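Local coordinates for protein transcriptional regulator, putative (Vibrio cholerae O1 biovar eltor str. N16961, PDB 3BJN) that probably acts as an IclR-family transcription factor that binds DNA, the crystallised part being its C-terminal domain, with a GAF-like fold, at residues 53-57 with 116-120; 25-29 with 140-146; 72-77 with 134-138; 108-112 with 123-127. All blocks are in the same frame, centred on the assembly; numbering follows the deposited sequence.

All four contacts lie in the IclR C-terminal domain, within its antiparallel sheet or packed against its strands and loops. Interaction 3 packs helix 67-76 on strand 133-143. Interaction 4 pairs strands 111-114 and 121-130 next to it, with centres about 9 Å apart; Ile138 N lies 2.9 Å from Ala126 O, and Val72 CG2 lies 3.4 Å from Ala111 CB. Interaction 2 takes the other end of strand 133-143, about 21 Å from interaction 3 between centres. It meets interaction 4 through Val140 N and Ile124 O at 2.9 Å. Interaction 1 joins two surface loops about 12 Å from interaction 2, between centres. Phe56 CB touches Met141 CE at 3.1 Å, and Gly120 O lies 2.8 Å from Ala144 N.

Interaction 1: residues 53-57 with 116-120; sequences RCSFV and EIDPG
This is a loop-to-loop contact at the surface of the GAF-like IclR C-terminal domain. The carboxylate of Asp118 takes two hydrogen bonds from Ser55 of the opposing loop. Residues 53-57 belong to the loop between strands 39-45 and 61-63. Residues 116-120 connect the hairpin strands 111-114 and 121-130. Neither segment is regular helix or strand. The closest CA pair is Cys54 with Asp118, at 6.4 Å.

Asp118 points toward the other loop with chi1 m (-64°) and chi2 -55°, and both of its oxygens are used. Ser55 N donates to Asp118 OD2 at 2.8 Å. Ser55 also takes chi1 m (-70°), and its OG donates to Asp118 OD1 at 2.7 Å. One serine thus holds the carboxylate through backbone and side chain. Cys54, chi1 p, brings its CB to 3.1 Å from Asp118 OD2.

An apolar patch lies beside this polar pair. Ile117 (chi1 m, chi2 t) sets CD1 3.3 Å from Phe56 CZ, with Phe56 chi1 at -67° and chi2 at -76°. Ile117 CG2 is 3.7 Å from Ser55 CB. Lys71 forms a salt bridge with Glu116. A water finally donates to Arg53 O at 2.9 Å and to Asp118 OD1 at 3.2 Å.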
loop_
_atom_site.group_PDB
_atom_site.type_symbol
_atom_site.label_atom_id
_atom_site.label_comp_id
_atom_site.label_asym_id
_atom_site.label_seq_id
_atom_site.Cartn_x
_atom_site.Cartn_y
_atom_site.Cartn_z
ATOM N N ARG A 53 13.464 7.273 7.377
ATOM C CA ARG A 53 13.781 7.687 5.991
ATOM C C ARG A 53 13.689 6.595 4.943
ATOM O O ARG A 53 14.693 6.182 4.352
ATOM C CB ARG A 53 15.177 8.299 5.907
ATOM C CG ARG A 53 15.307 9.577 6.739
ATOM C CD ARG A 53 16.176 10.638 6.118
ATOM N NE ARG A 53 16.182 11.851 6.941
ATOM C CZ ARG A 53 16.977 12.908 6.753
ATOM N NH1 ARG A 53 17.859 12.943 5.763
ATOM N NH2 ARG A 53 16.879 13.946 7.569
ATOM N N CYS A 54 12.479 6.154 4.671
ATOM C CA CYS A 54 12.309 5.034 3.763
ATOM C C CYS A 54 12.126 5.428 2.285
ATOM O O CYS A 54 12.214 6.612 1.927
ATOM C CB CYS A 54 11.188 4.146 4.280
ATOM S SG CYS A 54 9.518 4.770 3.976
ATOM N N SER A 55 11.922 4.428 1.428
ATOM C CA SER A 55 11.938 4.647 -0.008
ATOM C C SER A 55 10.695 5.336 -0.561
ATOM O O SER A 55 10.721 5.796 -1.698
ATOM C CB SER A 55 12.205 3.344 -0.764
ATOM O OG SER A 55 13.537 2.912 -0.566
ATOM N N PHE A 56 9.636 5.405 0.236
ATOM C CA PHE A 56 8.374 6.008 -0.181
ATOM C C PHE A 56 8.393 7.507 0.075
ATOM O O PHE A 56 8.549 7.950 1.212
ATOM C CB PHE A 56 7.228 5.332 0.561
ATOM C CG PHE A 56 7.047 3.902 0.168
ATOM C CD1 PHE A 56 6.445 3.576 -1.049
ATOM C CD2 PHE A 56 7.518 2.877 0.981
ATOM C CE1 PHE A 56 6.287 2.259 -1.443
ATOM C CE2 PHE A 56 7.362 1.554 0.597
ATOM C CZ PHE A 56 6.729 1.240 -0.627
ATOM N N VAL A 57 8.227 8.270 -1.003
ATOM C CA VAL A 57 8.317 9.732 -0.954
ATOM C C VAL A 57 7.141 10.286 -1.765
ATOM O O VAL A 57 6.918 9.866 -2.897
ATOM C CB VAL A 57 9.655 10.219 -1.571
ATOM C CG1 VAL A 57 9.688 11.763 -1.712
ATOM C CG2 VAL A 57 10.843 9.760 -0.703
ATOM N N GLU A 116 11.113 -5.843 2.357
ATOM C CA GLU A 116 11.180 -6.161 0.910
ATOM C C GLU A 116 11.754 -5.001 0.130
ATOM O O GLU A 116 12.278 -5.194 -0.983
ATOM C CB GLU A 116 9.812 -6.533 0.334
ATOM C CG GLU A 116 9.206 -7.791 0.937
ATOM C CD GLU A 116 7.928 -8.208 0.261
ATOM O OE1 GLU A 116 7.629 -7.661 -0.832
ATOM O OE2 GLU A 116 7.224 -9.093 0.808
ATOM N N ILE A 117 11.629 -3.806 0.705
ATOM C CA ILE A 117 12.078 -2.566 0.063
ATOM C C ILE A 117 13.249 -1.921 0.814
ATOM O O ILE A 117 14.299 -1.681 0.223
ATOM C CB ILE A 117 10.907 -1.580 -0.133
ATOM C CG1 ILE A 117 9.867 -2.213 -1.066
ATOM C CG2 ILE A 117 11.398 -0.270 -0.770
ATOM C CD1 ILE A 117 8.552 -1.485 -1.105
ATOM N N ASP A 118 13.051 -1.675 2.120
ATOM C CA ASP A 118 14.047 -1.028 2.974
ATOM C C ASP A 118 14.263 -1.989 4.140
ATOM O O ASP A 118 13.293 -2.362 4.810
ATOM C CB ASP A 118 13.486 0.303 3.531
ATOM C CG ASP A 118 13.199 1.314 2.453
ATOM O OD1 ASP A 118 14.138 1.614 1.682
ATOM O OD2 ASP A 118 12.064 1.836 2.399
ATOM N N PRO A 119 15.530 -2.380 4.397
ATOM C CA PRO A 119 15.803 -3.286 5.499
ATOM C C PRO A 119 15.282 -2.708 6.810
ATOM O O PRO A 119 15.517 -1.529 7.105
ATOM C CB PRO A 119 17.353 -3.346 5.526
ATOM C CG PRO A 119 17.749 -3.098 4.118
ATOM C CD PRO A 119 16.759 -2.015 3.677
ATOM N N GLY A 120 14.566 -3.521 7.587
ATOM C CA GLY A 120 14.116 -3.085 8.920
ATOM C C GLY A 120 12.815 -2.299 8.925
ATOM O O GLY A 120 12.368 -1.880 9.995
HETATM O O HOH W 1 15.962 3.741 3.289
#

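Interaction 2: residues 25-29 with 140-146; sequences QTGEM and VMAPAHR
A buried glutamate, Glu28, is gripped by a two-point salt bridge from Arg146. The contact joins the end of helix 12-26 to the passage from strand 133-143 into helix 144-163, in the GAF-like IclR C-terminal domain. Arg146 NH1 donates to Glu28 OE1 at 2.8 Å, and Arg146 NE to Glu28 OE2, also at 2.8 Å. Glu28 OE1 meets the guanidinium at its edge, near its plane. Glu28 folds as m, m (chi1 -58°, chi2 -65°). Arg146 runs m, t, m, with chi4 at -95°.

The helix ends at Thr26. Gly27 leaves helical angles with phi 69°, and Glu28 is extended (-133/160). Thr26, chi1 p, forms an ST turn: its OG1 accepts from Glu28 N at 3.2 Å. In the other segment, residues 140-143 are strand, and Pro143 is the N-cap residue of the next helix. Arg146 N is hydrogen-bonded to Pro143 O at 2.9 Å.

The nearest CA pairs are Glu28-Ala142 at 6.1 Å and Met29-Val140 at 5.8 Å. Met141 N makes a weak hydrogen bond to Met29 O at 3.4 Å. Glu28 CB packs on Val140 CG1 at 3.6 Å. Both methionines are selenomethionine. Gln50 lies beside the bridge: it touches Arg146, and its NE2 is hydrogen-bonded to Gly27 O. A water donates to Glu28 OE1 (2.6 Å) and Met141 O (2.7 Å), and accepts from Met29 N at 2.9 Å.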
loop_
_atom_site.group_PDB
_atom_site.type_symbol
_atom_site.label_atom_id
_atom_site.label_comp_id
_atom_site.label_asym_id
_atom_site.label_seq_id
_atom_site.Cartn_x
_atom_site.Cartn_y
_atom_site.Cartn_z
ATOM N N GLN A 25 -3.721 7.612 15.102
ATOM C CA GLN A 25 -4.184 6.355 15.718
ATOM C C GLN A 25 -3.043 5.369 15.927
ATOM O O GLN A 25 -3.057 4.567 16.868
ATOM C CB GLN A 25 -5.217 5.698 14.810
ATOM C CG GLN A 25 -6.595 6.385 14.826
ATOM C CD GLN A 25 -7.509 5.788 13.807
ATOM O OE1 GLN A 25 -7.082 5.417 12.712
ATOM N NE2 GLN A 25 -8.782 5.676 14.155
ATOM N N THR A 26 -2.063 5.403 15.016
ATOM C CA THR A 26 -0.977 4.419 15.052
ATOM C C THR A 26 0.367 4.955 15.496
ATOM O O THR A 26 1.283 4.167 15.835
ATOM C CB THR A 26 -0.750 3.803 13.634
ATOM O OG1 THR A 26 -0.412 4.856 12.719
ATOM C CG2 THR A 26 -1.990 3.073 13.129
ATOM N N GLY A 27 0.552 6.271 15.392
ATOM C CA GLY A 27 1.878 6.867 15.641
ATOM C C GLY A 27 2.869 6.492 14.554
ATOM O O GLY A 27 4.073 6.373 14.825
ATOM N N GLU A 28 2.370 6.280 13.344
ATOM C CA GLU A 28 3.247 5.915 12.211
ATOM C C GLU A 28 2.948 6.742 10.964
ATOM O O GLU A 28 1.853 7.319 10.809
ATOM C CB GLU A 28 3.028 4.433 11.846
ATOM C CG GLU A 28 3.279 3.449 13.003
ATOM C CD GLU A 28 4.732 3.394 13.515
ATOM O OE1 GLU A 28 5.669 3.933 12.878
ATOM O OE2 GLU A 28 4.943 2.797 14.605
HETATM N N MSE A 29 3.934 6.771 10.069
HETATM C CA MSE A 29 3.798 7.315 8.714
HETATM C C MSE A 29 2.724 6.557 7.968
HETATM O O MSE A 29 2.623 5.328 8.122
HETATM C CB MSE A 29 5.074 7.053 7.918
HETATM C CG MSE A 29 6.314 7.691 8.389
HETATM SE SE MSE A 29 7.512 7.581 6.842
HETATM C CE MSE A 29 6.782 9.013 5.919
ATOM N N VAL A 140 0.611 1.839 5.838
ATOM C CA VAL A 140 1.501 2.318 6.895
ATOM C C VAL A 140 2.857 1.685 6.632
ATOM O O VAL A 140 2.955 0.478 6.322
ATOM C CB VAL A 140 0.977 1.950 8.286
ATOM C CG1 VAL A 140 2.108 1.964 9.367
ATOM C CG2 VAL A 140 -0.198 2.895 8.657
HETATM N N MSE A 141 3.893 2.517 6.716
HETATM C CA MSE A 141 5.302 2.102 6.582
HETATM C C MSE A 141 5.942 2.403 7.921
HETATM O O MSE A 141 5.900 3.552 8.374
HETATM C CB MSE A 141 5.991 2.921 5.484
HETATM C CG MSE A 141 5.450 2.664 4.094
HETATM SE SE MSE A 141 3.923 3.854 3.750
HETATM C CE MSE A 141 4.834 5.009 2.468
ATOM N N ALA A 142 6.511 1.389 8.574
ATOM C CA ALA A 142 6.904 1.531 9.956
ATOM C C ALA A 142 8.052 0.558 10.281
ATOM O O ALA A 142 8.145 -0.513 9.671
ATOM C CB ALA A 142 5.700 1.245 10.856
ATOM N N PRO A 143 8.930 0.936 11.234
ATOM C CA PRO A 143 10.052 0.068 11.592
ATOM C C PRO A 143 9.522 -1.277 12.102
ATOM O O PRO A 143 8.563 -1.308 12.885
ATOM C CB PRO A 143 10.758 0.831 12.738
ATOM C CG PRO A 143 9.764 1.844 13.209
ATOM C CD PRO A 143 8.866 2.164 12.043
ATOM N N ALA A 144 10.149 -2.376 11.688
ATOM C CA ALA A 144 9.757 -3.673 12.202
ATOM C C ALA A 144 9.738 -3.669 13.744
ATOM O O ALA A 144 8.917 -4.356 14.353
ATOM C CB ALA A 144 10.685 -4.751 11.661
ATOM N N HIS A 145 10.621 -2.877 14.365
ATOM C CA HIS A 145 10.734 -2.822 15.845
ATOM C C HIS A 145 9.367 -2.456 16.458
ATOM O O HIS A 145 8.957 -3.023 17.502
ATOM C CB HIS A 145 11.791 -1.795 16.275
ATOM C CG HIS A 145 11.927 -1.696 17.755
ATOM N ND1 HIS A 145 12.557 -2.666 18.505
ATOM C CD2 HIS A 145 11.488 -0.763 18.630
ATOM C CE1 HIS A 145 12.510 -2.323 19.782
ATOM N NE2 HIS A 145 11.851 -1.180 19.882
ATOM N N ARG A 146 8.669 -1.522 15.812
ATOM C CA ARG A 146 7.355 -1.086 16.300
ATOM C C ARG A 146 6.197 -1.913 15.775
ATOM O O ARG A 146 5.192 -2.087 16.478
ATOM C CB ARG A 146 7.124 0.404 16.020
ATOM C CG ARG A 146 8.104 1.264 16.782
ATOM C CD ARG A 146 7.636 2.687 16.944
ATOM N NE ARG A 146 7.443 3.378 15.678
ATOM C CZ ARG A 146 8.356 4.159 15.104
ATOM N NH1 ARG A 146 8.063 4.760 13.956
ATOM N NH2 ARG A 146 9.556 4.315 15.658
HETATM O O HOH W 2 6.252 5.051 10.584
#

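Interaction 3: residues 72-77 with 134-138; sequences VMLAYM and LIGAI
Strand 134-138 packs against helix 72-76 with no hydrogen bond between them. Their axes approach to 8.8 Å, and their directions lie 152° apart, so they run roughly antiparallel. The closest CA pairs are Met77-Leu134 at 5.6 Å and Met73-Ala137 at 6.8 Å. Met73 and Met77 are selenomethionine.

Leu134 points toward the helix end and is covered most. With chi1 t and chi2 p, its CD2 lies 3.8 Å from Met73 CB and 4.2 Å from Met77 CB. Its CD1 meets Tyr76 CB at 3.9 Å. Leu134 CD2 is also 3.6 Å from Met73 O. Ile135 points away. Ile135 and Gly136 together face Val128, a classic beta bulge. Gly136 O sits 4.4 Å from Met73 CG. Ala137 then turns toward the helix. Its CB contacts Met73 CG at 4.0 Å and Val72 CG1 at 4.3 Å, with Met73 m, t, m and Val72 chi1 t. Ile138 is joined to Ala126 of strand 121-130 by a backbone hydrogen bond.

This is a helix laid on one face of the GAF-like sheet. Strand 133-143 lies between strands 29-36 and 121-130, and Pro127 touches Val72, Tyr76 and Leu134. Helices 79-88 and 96-108 cover other sides of helix 67-76, packing on Leu74 through Cys82 and Phe102.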
loop_
_atom_site.group_PDB
_atom_site.type_symbol
_atom_site.label_atom_id
_atom_site.label_comp_id
_atom_site.label_asym_id
_atom_site.label_seq_id
_atom_site.Cartn_x
_atom_site.Cartn_y
_atom_site.Cartn_z
ATOM N N VAL A 72 -1.004 -5.624 -2.577
ATOM C CA VAL A 72 -2.446 -5.345 -2.483
ATOM C C VAL A 72 -3.017 -4.895 -3.829
ATOM O O VAL A 72 -4.073 -5.385 -4.270
ATOM C CB VAL A 72 -2.707 -4.250 -1.432
ATOM C CG1 VAL A 72 -4.069 -3.594 -1.660
ATOM C CG2 VAL A 72 -2.613 -4.878 -0.099
HETATM N N MSE A 73 -2.298 -4.009 -4.509
HETATM C CA MSE A 73 -2.786 -3.475 -5.768
HETATM C C MSE A 73 -2.773 -4.565 -6.832
HETATM O O MSE A 73 -3.757 -4.728 -7.570
HETATM C CB MSE A 73 -2.001 -2.226 -6.170
HETATM C CG MSE A 73 -2.328 -1.084 -5.190
HETATM SE SE MSE A 73 -1.539 0.618 -5.671
HETATM C CE MSE A 73 0.198 0.099 -5.904
ATOM N N LEU A 74 -1.690 -5.343 -6.874
ATOM C CA LEU A 74 -1.610 -6.489 -7.812
ATOM C C LEU A 74 -2.727 -7.517 -7.554
ATOM O O LEU A 74 -3.310 -8.063 -8.507
ATOM C CB LEU A 74 -0.247 -7.165 -7.747
ATOM C CG LEU A 74 0.894 -6.322 -8.328
ATOM C CD1 LEU A 74 2.248 -6.931 -7.843
ATOM C CD2 LEU A 74 0.803 -6.274 -9.871
ATOM N N ALA A 75 -3.027 -7.778 -6.283
ATOM C CA ALA A 75 -4.072 -8.767 -5.939
ATOM C C ALA A 75 -5.480 -8.322 -6.355
ATOM O O ALA A 75 -6.332 -9.161 -6.695
ATOM C CB ALA A 75 -4.060 -9.092 -4.453
ATOM N N TYR A 76 -5.728 -7.015 -6.307
ATOM C CA TYR A 76 -7.091 -6.485 -6.498
ATOM C C TYR A 76 -7.400 -5.895 -7.868
ATOM O O TYR A 76 -8.581 -5.718 -8.208
ATOM C CB TYR A 76 -7.452 -5.472 -5.400
ATOM C CG TYR A 76 -7.873 -6.116 -4.105
ATOM C CD1 TYR A 76 -6.940 -6.467 -3.140
ATOM C CD2 TYR A 76 -9.221 -6.395 -3.854
ATOM C CE1 TYR A 76 -7.340 -7.075 -1.924
ATOM C CE2 TYR A 76 -9.626 -6.988 -2.665
ATOM C CZ TYR A 76 -8.689 -7.318 -1.704
ATOM O OH TYR A 76 -9.145 -7.905 -0.535
HETATM N N MSE A 77 -6.363 -5.563 -8.639
HETATM C CA MSE A 77 -6.565 -5.151 -10.034
HETATM C C MSE A 77 -6.989 -6.358 -10.904
HETATM O O MSE A 77 -6.902 -7.505 -10.468
HETATM C CB MSE A 77 -5.290 -4.506 -10.594
HETATM C CG MSE A 77 -4.161 -5.473 -10.749
HETATM SE SE MSE A 77 -2.616 -4.583 -11.581
HETATM C CE MSE A 77 -2.385 -3.105 -10.312
ATOM N N LEU A 134 -10.245 -1.287 -8.460
ATOM C CA LEU A 134 -9.169 -0.863 -7.584
ATOM C C LEU A 134 -8.697 0.518 -8.015
ATOM O O LEU A 134 -8.305 0.721 -9.182
ATOM C CB LEU A 134 -7.985 -1.834 -7.675
ATOM C CG LEU A 134 -6.797 -1.245 -6.888
ATOM C CD1 LEU A 134 -6.870 -1.611 -5.402
ATOM C CD2 LEU A 134 -5.484 -1.598 -7.518
ATOM N N ILE A 135 -8.708 1.462 -7.081
ATOM C CA ILE A 135 -8.230 2.800 -7.392
ATOM C C ILE A 135 -6.920 3.182 -6.692
ATOM O O ILE A 135 -6.166 4.006 -7.196
ATOM C CB ILE A 135 -9.324 3.894 -7.239
ATOM C CG1 ILE A 135 -9.796 4.006 -5.806
ATOM C CG2 ILE A 135 -10.490 3.678 -8.302
ATOM C CD1 ILE A 135 -10.876 5.072 -5.541
ATOM N N GLY A 136 -6.638 2.554 -5.559
ATOM C CA GLY A 136 -5.413 2.857 -4.835
ATOM C C GLY A 136 -5.236 1.973 -3.622
ATOM O O GLY A 136 -5.847 0.897 -3.510
ATOM N N ALA A 137 -4.371 2.407 -2.716
ATOM C CA ALA A 137 -4.158 1.647 -1.477
ATOM C C ALA A 137 -3.785 2.599 -0.382
ATOM O O ALA A 137 -3.112 3.589 -0.646
ATOM C CB ALA A 137 -3.087 0.606 -1.642
ATOM N N ILE A 138 -4.183 2.276 0.854
ATOM C CA ILE A 138 -3.685 3.010 2.034
ATOM C C ILE A 138 -2.655 2.134 2.683
ATOM O O ILE A 138 -2.863 0.919 2.800
ATOM C CB ILE A 138 -4.832 3.275 3.067
ATOM C CG1 ILE A 138 -5.831 4.295 2.498
ATOM C CG2 ILE A 138 -4.238 3.695 4.457
ATOM C CD1 ILE A 138 -5.289 5.723 2.398
#

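Interaction 4: residues 108-112 with 123-127; sequences HGYAV and GISAP
This is antiparallel strand pairing at one edge of the sheet. Strand 111-114 is one of the two outermost strands of the sheet within this chain and pairs with strand 121-130. The two directions lie 164° apart. The chain enters from helix 96-108. Gly109 leaves the helix with phi 85°, which favours glycine, and Tyr110 is extended (-158/167).

Ala111 and Ser125 form a hydrogen-bonded pair with CA atoms 5.4 Å apart. Ala111 N donates to Ser125 O at 2.9 Å, and Ser125 N to Ala111 O at 3.0 Å. Val112 and Ile124 are the next, non-hydrogen-bonded pair, with CA atoms 4.6 Å apart. CA-H...O contacts add to this: Ile124 CA to Ala111 O at 3.4 Å, and Val112 CA to Gly123 O at 3.3 Å.

Val112 (chi1 t) and Ile124 (m, t) share a face and meet CG1 to CG1 at 4.1 Å. Ala111 and Ser125 lie on the other face, where helix 67-76 packs. Ser125 OG is hydrogen-bonded to Ser139 and Ser69. Tyr110, chi1 p, sets CB 4.3 Å from Ala126 CB. Gly109 O lies 3.2 Å from Pro127 CD. Helix 144-163 packs on Tyr110, Ile124 and Ala126. The pairing belongs to a beta hairpin. With helices on both faces of an antiparallel sheet, it is consistent with the GAF-like fold of IclR C-terminal domains.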
loop_
_atom_site.group_PDB
_atom_site.type_symbol
_atom_site.label_atom_id
_atom_site.label_comp_id
_atom_site.label_asym_id
_atom_site.label_seq_id
_atom_site.Cartn_x
_atom_site.Cartn_y
_atom_site.Cartn_z
ATOM N N HIS A 108 -7.903 -11.979 3.353
ATOM C CA HIS A 108 -7.720 -11.116 4.538
ATOM C C HIS A 108 -8.196 -9.669 4.348
ATOM O O HIS A 108 -8.604 -8.996 5.313
ATOM C CB HIS A 108 -6.249 -11.129 4.955
ATOM C CG HIS A 108 -5.837 -12.390 5.640
ATOM N ND1 HIS A 108 -5.097 -13.370 5.015
ATOM C CD2 HIS A 108 -6.098 -12.853 6.883
ATOM C CE1 HIS A 108 -4.897 -14.370 5.852
ATOM N NE2 HIS A 108 -5.497 -14.083 6.992
ATOM N N GLY A 109 -8.099 -9.190 3.102
ATOM C CA GLY A 109 -8.409 -7.805 2.744
ATOM C C GLY A 109 -7.258 -6.821 2.929
ATOM O O GLY A 109 -7.427 -5.599 2.807
ATOM N N TYR A 110 -6.062 -7.349 3.201
ATOM C CA TYR A 110 -4.860 -6.513 3.357
ATOM C C TYR A 110 -3.615 -7.357 3.121
ATOM O O TYR A 110 -3.687 -8.586 3.120
ATOM C CB TYR A 110 -4.807 -5.924 4.780
ATOM C CG TYR A 110 -4.681 -6.991 5.867
ATOM C CD1 TYR A 110 -3.427 -7.419 6.304
ATOM C CD2 TYR A 110 -5.813 -7.573 6.427
ATOM C CE1 TYR A 110 -3.304 -8.426 7.289
ATOM C CE2 TYR A 110 -5.711 -8.546 7.401
ATOM C CZ TYR A 110 -4.456 -8.974 7.818
ATOM O OH TYR A 110 -4.354 -9.953 8.778
ATOM N N ALA A 111 -2.470 -6.686 2.960
ATOM C CA ALA A 111 -1.183 -7.368 2.853
ATOM C C ALA A 111 -0.230 -6.847 3.913
ATOM O O ALA A 111 -0.325 -5.687 4.329
ATOM C CB ALA A 111 -0.583 -7.139 1.488
ATOM N N VAL A 112 0.717 -7.697 4.304
ATOM C CA VAL A 112 1.780 -7.305 5.236
ATOM C C VAL A 112 3.071 -7.705 4.568
ATOM O O VAL A 112 3.156 -8.804 3.946
ATOM C CB VAL A 112 1.659 -8.030 6.610
ATOM C CG1 VAL A 112 2.784 -7.610 7.558
ATOM C CG2 VAL A 112 0.303 -7.757 7.254
ATOM N N GLY A 123 5.634 -2.972 5.822
ATOM C CA GLY A 123 4.462 -2.325 5.252
ATOM C C GLY A 123 3.190 -3.077 5.578
ATOM O O GLY A 123 3.183 -4.311 5.613
ATOM N N ILE A 124 2.111 -2.327 5.817
ATOM C CA ILE A 124 0.770 -2.923 5.996
ATOM C C ILE A 124 -0.180 -2.107 5.130
ATOM O O ILE A 124 -0.208 -0.879 5.232
ATOM C CB ILE A 124 0.312 -2.936 7.492
ATOM C CG1 ILE A 124 1.222 -3.896 8.269
ATOM C CG2 ILE A 124 -1.147 -3.390 7.576
ATOM C CD1 ILE A 124 1.115 -3.869 9.826
ATOM N N SER A 125 -0.923 -2.759 4.236
ATOM C CA SER A 125 -1.684 -2.007 3.236
ATOM C C SER A 125 -3.025 -2.641 2.931
ATOM O O SER A 125 -3.179 -3.864 3.016
ATOM C CB SER A 125 -0.886 -1.850 1.936
ATOM O OG SER A 125 0.443 -1.450 2.200
ATOM N N ALA A 126 -3.994 -1.789 2.600
ATOM C CA ALA A 126 -5.326 -2.265 2.223
ATOM C C ALA A 126 -5.809 -1.521 0.980
ATOM O O ALA A 126 -5.435 -0.377 0.787
ATOM C CB ALA A 126 -6.308 -2.095 3.394
ATOM N N PRO A 127 -6.629 -2.174 0.144
ATOM C CA PRO A 127 -7.020 -1.560 -1.135
ATOM C C PRO A 127 -8.111 -0.510 -0.948
ATOM O O PRO A 127 -8.968 -0.641 -0.056
ATOM C CB PRO A 127 -7.605 -2.737 -1.923
ATOM C CG PRO A 127 -8.196 -3.648 -0.838
ATOM C CD PRO A 127 -7.261 -3.512 0.328
#